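Local coordinates for 2-oxoglutarate (2OG) and Fe(II)-dependent oxygenase superfamily protein (Arabidopsis thaliana, PDB 6KWA), which probably oxidises the auxin indole-3-acetic acid irreversibly to 2-oxoindole-3-acetic acid as a 2-oxoglutarate-dependent dioxygenase, so helping to keep auxin levels in balance, at residues Phe259-Ala262 with Glu263-Arg266. Sequence-based numbering, arbitrary orientation.
Sequences FVDA and EHPR
Asp261 and His264 face each other across a tight reversal of the chain and pair their backbones in both directions, Asp261 N to His264 O at 3.1 Å and His264 N to Asp261 O at 2.9 Å. With CG lying between its own N and carbonyl carbon (chi1 49°), the Asp261 carboxylate leans over the turn. Its OD1 receives His264 ND1 at 3.0 Å in a nearly straight bond (174°), in the imidazole plane and on the syn side of the carboxylate, though tilted out of the plane of that group, which is turned 88° to the ring. The anti lone pair of the same oxygen takes Glu263 N at 3.3 Å. This is a type I beta turn closed by a single antiparallel bridge, in the loop beyond strand 237-245, away from the metal site. Without the carboxylate, as with an alanine here, the His264 ring would probably be freer to swing and Glu263 N would lose this acceptor. Glu263 OE1 lies 2.9 Å from Asp261 OD1, a like-charge approach that may ease protonation of Glu263, while two N-H donors probably favour a charged Asp261. Val260 CG2 packs on Arg266 CD at 3.6 Å, and CG1 sits over one guanidinium face. Asn220 ND2 bonds to Phe259 O and Pro265 O.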
loop_
_atom_site.group_PDB
_atom_site.type_symbol
_atom_site.label_atom_id
_atom_site.label_comp_id
_atom_site.label_asym_id
_atom_site.label_seq_id
_atom_site.Cartn_x
_atom_site.Cartn_y
_atom_site.Cartn_z
ATOM N N PHE A 259 -0.377 -20.418 14.513
ATOM C CA PHE A 259 -1.248 -20.456 13.340
ATOM C C PHE A 259 -1.354 -21.822 12.678
ATOM O O PHE A 259 -2.258 -22.080 11.891
ATOM C CB PHE A 259 -0.749 -19.465 12.293
ATOM C CG PHE A 259 -1.122 -18.051 12.580
ATOM C CD1 PHE A 259 -2.441 -17.717 12.848
ATOM C CD2 PHE A 259 -0.156 -17.051 12.576
ATOM C CE1 PHE A 259 -2.796 -16.412 13.114
ATOM C CE2 PHE A 259 -0.500 -15.742 12.835
ATOM C CZ PHE A 259 -1.828 -15.422 13.101
ATOM N N VAL A 260 -0.363 -22.659 12.928
ATOM C CA VAL A 260 -0.319 -23.939 12.265
ATOM C C VAL A 260 -0.610 -25.060 13.228
ATOM O O VAL A 260 0.084 -25.226 14.232
ATOM C CB VAL A 260 1.045 -24.177 11.623
ATOM C CG1 VAL A 260 1.016 -25.471 10.813
ATOM C CG2 VAL A 260 1.412 -22.975 10.751
ATOM N N ASP A 261 -1.638 -25.834 12.915
ATOM C CA ASP A 261 -1.957 -26.989 13.727
ATOM C C ASP A 261 -2.796 -27.985 12.935
ATOM O O ASP A 261 -3.005 -27.825 11.728
ATOM C CB ASP A 261 -2.643 -26.558 15.025
ATOM C CG ASP A 261 -3.775 -25.588 14.795
ATOM O OD1 ASP A 261 -4.818 -26.027 14.258
ATOM O OD2 ASP A 261 -3.612 -24.388 15.165
ATOM N N ALA A 262 -3.249 -29.034 13.608
ATOM C CA ALA A 262 -3.928 -30.135 12.934
ATOM C C ALA A 262 -5.172 -29.682 12.142
ATOM O O ALA A 262 -5.498 -30.266 11.106
ATOM C CB ALA A 262 -4.289 -31.213 13.953
ATOM N N GLU A 263 -5.857 -28.644 12.622
ATOM C CA GLU A 263 -7.084 -28.151 11.982
ATOM C C GLU A 263 -6.795 -27.000 10.984
ATOM O O GLU A 263 -7.682 -26.544 10.240
ATOM C CB GLU A 263 -8.075 -27.690 13.057
ATOM C CG GLU A 263 -8.467 -28.794 14.040
ATOM C CD GLU A 263 -7.518 -28.863 15.254
ATOM O OE1 GLU A 263 -6.650 -27.973 15.393
ATOM O OE2 GLU A 263 -7.620 -29.821 16.067
ATOM N N HIS A 264 -5.546 -26.531 10.990
ATOM C CA HIS A 264 -5.058 -25.514 10.053
ATOM C C HIS A 264 -3.705 -25.977 9.543
ATOM O O HIS A 264 -2.669 -25.469 9.982
ATOM C CB HIS A 264 -4.909 -24.155 10.730
ATOM C CG HIS A 264 -6.149 -23.674 11.413
ATOM N ND1 HIS A 264 -6.477 -24.045 12.701
ATOM C CD2 HIS A 264 -7.106 -22.803 11.015
ATOM C CE1 HIS A 264 -7.602 -23.450 13.054
ATOM N NE2 HIS A 264 -8.000 -22.682 12.054
ATOM N N PRO A 265 -3.700 -26.942 8.609
ATOM C CA PRO A 265 -2.414 -27.533 8.229
ATOM C C PRO A 265 -1.516 -26.496 7.577
ATOM O O PRO A 265 -2.024 -25.516 7.040
ATOM C CB PRO A 265 -2.810 -28.628 7.229
ATOM C CG PRO A 265 -4.271 -28.853 7.460
ATOM C CD PRO A 265 -4.821 -27.532 7.858
ATOM N N ARG A 266 -0.215 -26.740 7.594
ATOM C CA ARG A 266 0.750 -25.774 7.091
ATOM C C ARG A 266 0.556 -25.679 5.585
ATOM O O ARG A 266 -0.056 -26.560 4.988
ATOM C CB ARG A 266 2.176 -26.190 7.480
ATOM C CG ARG A 266 3.235 -25.133 7.235
ATOM C CD ARG A 266 3.763 -24.514 8.563
ATOM N NE ARG A 266 4.607 -25.419 9.350
ATOM C CZ ARG A 266 5.280 -25.060 10.444
ATOM N NH1 ARG A 266 5.222 -23.810 10.889
ATOM N NH2 ARG A 266 6.024 -25.948 11.095
#